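Local coordinates for bacteriorhodopsin (Nanosalina sp., PDB 6EYU), which binds retinal within a seven-helix membrane bundle and pumps protons inward across the membrane, as a xenorhodopsin, at residues G118-Y131 against P178-G191. Residues are numbered along the deposited sequence; the frame is centred on the assembly and turned at random.
Sequences GLLAQAQGSITPYY and PTVWYISGIDALPG. With RET (retinal), chain D.
The indole of Trp181 is a knob in the hole framed by Gly118, Ala121, Gln122 and Tyr130. Small residues suit the floor: a side chain at Gly118 would run into the retinal, and the Ala121 methyl meets the indole rim, CB to CH2 of Trp181 being 3.5 Å. Trp181 holds its CG anti to the backbone N (chi1 -169°), which sends the broad ring across the gap between the axes of helix segments 118-124 and 178-183, 12.8 Å apart at their closest. Retinal C17 lies over one face of it, while Ile127 CD1 touches its edge in plane at CZ3, 3.9 Å away.

Tyr130 reaches back the other way, its CD2 against retinal C3. Its ring is nearly parallel to the six-membered ring of Trp181 (13°) but slid aside, so overlap is slight; its CZ lies 3.7 Å from CD2 of Tyr182, the side chains crossing at about a right angle, the ring planes oblique. Its OH donates to Pro178 O (2.7 Å) from above the carbonyl plane. A phenylalanine here would keep the ring but would probably leave Pro178 O without this donor and the ring less firmly fixed beside the retinal.

Pro190, compact and rigid, fits the bend after helix 101-124, its CG 3.5 Å from Ser126 O; Gly125 takes the positive phi of the Schellman motif there. Farther out, one water donates to both Gln122 O and Ala188 O.

The contact thus joins the turn linking helices 101-124 and 128-145 to the end of helix 157-183 and its following loop, beside the retinal ring. Tyr74 of helix 72-93 hydrogen-bonds Trp181 NE1 and Gln122 OE1, while Asp70 O takes Gln122 NE2, and a second subunit packs against Leu119 and Ala123.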
loop_
_atom_site.group_PDB
_atom_site.type_symbol
_atom_site.label_atom_id
_atom_site.label_comp_id
_atom_site.label_asym_id
_atom_site.label_seq_id
_atom_site.Cartn_x
_atom_site.Cartn_y
_atom_site.Cartn_z
ATOM N N GLY A 118 -15.513 0.104 6.842
ATOM C CA GLY A 118 -16.465 -0.913 6.409
ATOM C C GLY A 118 -16.000 -2.313 6.758
ATOM O O GLY A 118 -16.793 -3.157 7.177
ATOM N N LEU A 119 -14.708 -2.561 6.573
ATOM C CA LEU A 119 -14.128 -3.875 6.818
ATOM C C LEU A 119 -14.026 -4.139 8.317
ATOM O O LEU A 119 -14.333 -5.235 8.787
ATOM C CB LEU A 119 -12.741 -3.956 6.178
ATOM C CG LEU A 119 -11.952 -5.248 6.392
ATOM C CD1 LEU A 119 -11.010 -5.481 5.220
ATOM C CD2 LEU A 119 -11.177 -5.191 7.700
ATOM N N LEU A 120 -13.685 -3.098 9.069
ATOM C CA LEU A 120 -13.646 -3.183 10.524
ATOM C C LEU A 120 -15.039 -3.456 11.081
ATOM O O LEU A 120 -15.214 -4.318 11.943
ATOM C CB LEU A 120 -13.097 -1.883 11.117
ATOM C CG LEU A 120 -11.615 -1.602 10.860
ATOM C CD1 LEU A 120 -11.165 -0.375 11.639
ATOM C CD2 LEU A 120 -10.764 -2.810 11.220
ATOM N N ALA A 121 -16.027 -2.723 10.580
ATOM C CA ALA A 121 -17.404 -2.889 11.028
ATOM C C ALA A 121 -17.836 -4.346 10.903
ATOM O O ALA A 121 -18.256 -4.963 11.883
ATOM C CB ALA A 121 -18.332 -1.990 10.225
ATOM N N GLN A 122 -17.672 -4.911 9.711
ATOM C CA GLN A 122 -18.032 -6.305 9.474
ATOM C C GLN A 122 -17.240 -7.227 10.393
ATOM O O GLN A 122 -17.793 -8.158 10.980
ATOM C CB GLN A 122 -17.779 -6.685 8.015
ATOM C CG GLN A 122 -18.327 -8.053 7.635
ATOM C CD GLN A 122 -17.986 -8.445 6.211
ATOM O OE1 GLN A 122 -18.304 -7.726 5.263
ATOM N NE2 GLN A 122 -17.363 -9.607 6.050
ATOM N N ALA A 123 -15.935 -6.992 10.479
ATOM C CA ALA A 123 -15.045 -7.878 11.221
ATOM C C ALA A 123 -15.323 -7.788 12.718
ATOM O O ALA A 123 -15.164 -8.766 13.446
ATOM C CB ALA A 123 -13.594 -7.529 10.929
ATOM N N GLN A 124 -15.801 -6.628 13.159
ATOM C CA GLN A 124 -16.037 -6.389 14.579
ATOM C C GLN A 124 -17.470 -6.745 14.963
ATOM O O GLN A 124 -17.800 -6.828 16.146
ATOM C CB GLN A 124 -15.760 -4.924 14.926
ATOM C CG GLN A 124 -14.284 -4.562 14.953
ATOM C CD GLN A 124 -14.044 -3.129 15.388
ATOM O OE1 GLN A 124 -14.891 -2.516 16.037
ATOM N NE2 GLN A 124 -12.888 -2.586 15.025
ATOM N N GLY A 125 -18.340 -6.846 13.963
ATOM C CA GLY A 125 -19.778 -6.888 14.202
ATOM C C GLY A 125 -20.270 -5.650 14.924
ATOM O O GLY A 125 -21.208 -5.713 15.719
ATOM N N SER A 126 -19.641 -4.516 14.636
ATOM C CA SER A 126 -19.960 -3.264 15.314
ATOM C C SER A 126 -20.158 -2.145 14.299
ATOM O O SER A 126 -19.429 -2.055 13.311
ATOM C CB SER A 126 -18.838 -2.889 16.285
ATOM O OG SER A 126 -19.138 -1.684 16.968
ATOM N N ILE A 127 -21.118 -1.266 14.569
ATOM C CA ILE A 127 -21.497 -0.233 13.613
ATOM C C ILE A 127 -20.660 1.028 13.806
ATOM O O ILE A 127 -20.780 1.984 13.041
ATOM C CB ILE A 127 -22.986 0.139 13.743
ATOM C CG1 ILE A 127 -23.468 0.845 12.474
ATOM C CG2 ILE A 127 -23.204 1.034 14.954
ATOM C CD1 ILE A 127 -23.533 -0.057 11.261
ATOM N N THR A 128 -19.841 1.041 14.852
ATOM C CA THR A 128 -19.119 2.250 15.232
ATOM C C THR A 128 -18.260 2.754 14.077
ATOM O O THR A 128 -18.394 3.904 13.659
ATOM C CB THR A 128 -18.221 2.015 16.461
ATOM O OG1 THR A 128 -19.036 1.792 17.618
ATOM C CG2 THR A 128 -17.320 3.218 16.702
ATOM N N PRO A 129 -17.388 1.887 13.539
ATOM C CA PRO A 129 -16.467 2.308 12.486
ATOM C C PRO A 129 -17.200 2.801 11.243
ATOM O O PRO A 129 -16.793 3.792 10.638
ATOM C CB PRO A 129 -15.674 1.032 12.170
ATOM C CG PRO A 129 -15.886 0.126 13.337
ATOM C CD PRO A 129 -17.254 0.455 13.851
ATOM N N TYR A 130 -18.326 2.169 10.928
ATOM C CA TYR A 130 -19.179 2.622 9.835
ATOM C C TYR A 130 -19.436 4.122 9.944
ATOM O O TYR A 130 -19.438 4.833 8.939
ATOM C CB TYR A 130 -20.507 1.863 9.844
ATOM C CG TYR A 130 -21.537 2.413 8.881
ATOM C CD1 TYR A 130 -22.494 3.325 9.309
ATOM C CD2 TYR A 130 -21.658 1.897 7.597
ATOM C CE1 TYR A 130 -23.492 3.767 8.460
ATOM C CE2 TYR A 130 -22.651 2.333 6.741
ATOM C CZ TYR A 130 -23.562 3.271 7.176
ATOM O OH TYR A 130 -24.545 3.719 6.323
ATOM N N TYR A 131 -19.559 4.609 11.174
ATOM C CA TYR A 131 -19.952 5.993 11.411
ATOM C C TYR A 131 -18.799 6.942 11.108
ATOM O O TYR A 131 -18.994 7.995 10.498
ATOM C CB TYR A 131 -20.411 6.176 12.859
ATOM C CG TYR A 131 -21.828 5.712 13.109
ATOM C CD1 TYR A 131 -22.820 5.915 12.159
ATOM C CD2 TYR A 131 -22.137 4.940 14.221
ATOM C CE1 TYR A 131 -24.092 5.405 12.333
ATOM C CE2 TYR A 131 -23.409 4.435 14.409
ATOM C CZ TYR A 131 -24.383 4.672 13.464
ATOM O OH TYR A 131 -25.656 4.186 13.655
ATOM N N PRO A 178 -22.870 3.251 1.269
ATOM C CA PRO A 178 -23.135 3.138 2.702
ATOM C C PRO A 178 -24.616 2.938 3.003
ATOM O O PRO A 178 -24.966 2.380 4.044
ATOM C CB PRO A 178 -22.645 4.478 3.269
ATOM C CG PRO A 178 -22.514 5.393 2.099
ATOM C CD PRO A 178 -22.206 4.519 0.924
ATOM N N THR A 179 -25.468 3.273 2.039
ATOM C CA THR A 179 -26.903 3.062 2.181
ATOM C C THR A 179 -27.265 1.598 1.957
ATOM O O THR A 179 -27.891 0.968 2.810
ATOM C CB THR A 179 -27.700 3.931 1.190
ATOM O OG1 THR A 179 -27.306 5.302 1.326
ATOM C CG2 THR A 179 -29.193 3.806 1.452
ATOM N N VAL A 180 -26.847 1.051 0.819
ATOM C CA VAL A 180 -27.101 -0.354 0.513
ATOM C C VAL A 180 -26.429 -1.259 1.541
ATOM O O VAL A 180 -27.025 -2.228 2.011
ATOM C CB VAL A 180 -26.592 -0.731 -0.892
ATOM C CG1 VAL A 180 -25.315 0.029 -1.219
ATOM C CG2 VAL A 180 -26.367 -2.232 -0.988
ATOM N N TRP A 181 -25.217 -0.893 1.942
ATOM C CA TRP A 181 -24.480 -1.649 2.950
ATOM C C TRP A 181 -25.284 -1.735 4.242
ATOM O O TRP A 181 -25.415 -2.809 4.831
ATOM C CB TRP A 181 -23.126 -0.988 3.220
ATOM C CG TRP A 181 -22.189 -1.832 4.033
ATOM C CD1 TRP A 181 -21.205 -2.649 3.555
ATOM C CD2 TRP A 181 -22.000 -1.772 5.454
ATOM N NE1 TRP A 181 -20.422 -3.105 4.588
ATOM C CE2 TRP A 181 -20.897 -2.591 5.765
ATOM C CE3 TRP A 181 -22.639 -1.080 6.488
ATOM C CZ2 TRP A 181 -20.453 -2.780 7.072
ATOM C CZ3 TRP A 181 -22.205 -1.280 7.786
ATOM C CH2 TRP A 181 -21.119 -2.119 8.066
ATOM N N TYR A 182 -25.921 -0.628 4.610
ATOM C CA TYR A 182 -26.579 -0.518 5.905
ATOM C C TYR A 182 -27.883 -1.309 5.918
ATOM O O TYR A 182 -28.201 -1.981 6.898
ATOM C CB TYR A 182 -26.856 0.949 6.238
ATOM C CG TYR A 182 -27.276 1.179 7.673
ATOM C CD1 TYR A 182 -28.613 1.115 8.040
ATOM C CD2 TYR A 182 -26.327 1.293 8.681
ATOM C CE1 TYR A 182 -28.997 1.220 9.363
ATOM C CE2 TYR A 182 -26.701 1.395 10.006
ATOM C CZ TYR A 182 -28.037 1.351 10.342
ATOM O OH TYR A 182 -28.416 1.475 11.660
ATOM N N ILE A 183 -28.632 -1.231 4.822
ATOM C CA ILE A 183 -29.963 -1.824 4.767
ATOM C C ILE A 183 -29.896 -3.293 4.361
ATOM O O ILE A 183 -30.875 -4.027 4.499
ATOM C CB ILE A 183 -30.877 -1.075 3.776
ATOM C CG1 ILE A 183 -30.373 -1.251 2.343
ATOM C CG2 ILE A 183 -30.951 0.402 4.133
ATOM C CD1 ILE A 183 -31.384 -0.846 1.292
ATOM N N SER A 184 -28.716 -3.737 3.941
ATOM C CA SER A 184 -28.519 -5.133 3.565
ATOM C C SER A 184 -28.689 -6.044 4.776
ATOM O O SER A 184 -28.288 -5.698 5.887
ATOM C CB SER A 184 -27.129 -5.332 2.957
ATOM O OG SER A 184 -26.739 -6.693 3.013
ATOM N N GLY A 185 -29.309 -7.198 4.556
ATOM C CA GLY A 185 -29.629 -8.115 5.643
ATOM C C GLY A 185 -28.684 -9.300 5.684
ATOM O O GLY A 185 -29.028 -10.361 6.204
ATOM N N ILE A 186 -27.487 -9.116 5.137
ATOM C CA ILE A 186 -26.393 -10.053 5.360
ATOM C C ILE A 186 -25.917 -9.987 6.806
ATOM O O ILE A 186 -25.541 -8.922 7.298
ATOM C CB ILE A 186 -25.203 -9.757 4.429
ATOM C CG1 ILE A 186 -25.528 -10.196 2.999
ATOM C CG2 ILE A 186 -23.953 -10.468 4.925
ATOM C CD1 ILE A 186 -24.596 -9.616 1.956
ATOM N N ASP A 187 -26.028 -11.108 7.511
ATOM C CA ASP A 187 -25.917 -11.116 8.965
ATOM C C ASP A 187 -24.577 -10.536 9.403
ATOM O O ASP A 187 -24.479 -9.898 10.451
ATOM C CB ASP A 187 -26.067 -12.541 9.500
ATOM C CG ASP A 187 -27.267 -13.260 8.916
ATOM O OD1 ASP A 187 -27.330 -13.405 7.677
ATOM O OD2 ASP A 187 -28.112 -13.741 9.699
ATOM N N ALA A 188 -23.567 -10.689 8.553
ATOM C CA ALA A 188 -22.194 -10.374 8.928
ATOM C C ALA A 188 -22.028 -8.880 9.189
ATOM O O ALA A 188 -21.254 -8.480 10.059
ATOM C CB ALA A 188 -21.234 -10.829 7.841
ATOM N N LEU A 189 -22.682 -8.058 8.374
ATOM C CA LEU A 189 -22.517 -6.610 8.469
ATOM C C LEU A 189 -23.651 -5.967 9.262
ATOM O O LEU A 189 -24.818 -6.317 9.086
ATOM C CB LEU A 189 -22.415 -5.979 7.076
ATOM C CG LEU A 189 -23.449 -6.390 6.026
ATOM C CD1 LEU A 189 -24.590 -5.386 5.977
ATOM C CD2 LEU A 189 -22.789 -6.511 4.660
ATOM N N PRO A 190 -23.294 -5.060 10.185
ATOM C CA PRO A 190 -24.019 -4.890 11.443
ATOM C C PRO A 190 -25.029 -3.747 11.402
ATOM O O PRO A 190 -25.263 -3.091 12.417
ATOM C CB PRO A 190 -22.906 -4.565 12.439
ATOM C CG PRO A 190 -21.866 -3.887 11.619
ATOM C CD PRO A 190 -21.913 -4.555 10.273
ATOM N N GLY A 191 -25.631 -3.521 10.239
ATOM C CA GLY A 191 -26.799 -2.654 10.141
ATOM C C GLY A 191 -27.910 -3.093 11.076
ATOM O O GLY A 191 -28.062 -4.281 11.357
HETATM C C1 RET D . -18.503 1.413 3.223
HETATM C C2 RET D . -18.241 1.097 4.698
HETATM C C3 RET D . -19.205 1.849 5.614
HETATM C C4 RET D . -18.963 3.352 5.516
HETATM C C5 RET D . -18.810 3.780 4.056
HETATM C C6 RET D . -18.622 2.928 3.010
HETATM C C7 RET D . -18.533 3.465 1.666
HETATM C C8 RET D . -18.297 2.648 0.601
HETATM C C9 RET D . -18.109 3.226 -0.705
HETATM C C10 RET D . -17.911 2.420 -1.822
HETATM C C11 RET D . -17.795 2.881 -3.152
HETATM C C12 RET D . -17.518 1.822 -4.011
HETATM C C13 RET D . -17.213 1.933 -5.385
HETATM C C14 RET D . -16.934 0.786 -6.140
HETATM C C15 RET D . -16.517 0.754 -7.467
HETATM C C16 RET D . -17.334 0.913 2.372
HETATM C C17 RET D . -19.806 0.756 2.764
HETATM C C18 RET D . -18.902 5.276 3.748
HETATM C C19 RET D . -18.172 4.745 -0.874
HETATM C C20 RET D . -17.215 3.308 -6.058
HETATM O O HOH W 1 -19.925 -9.510 12.433
#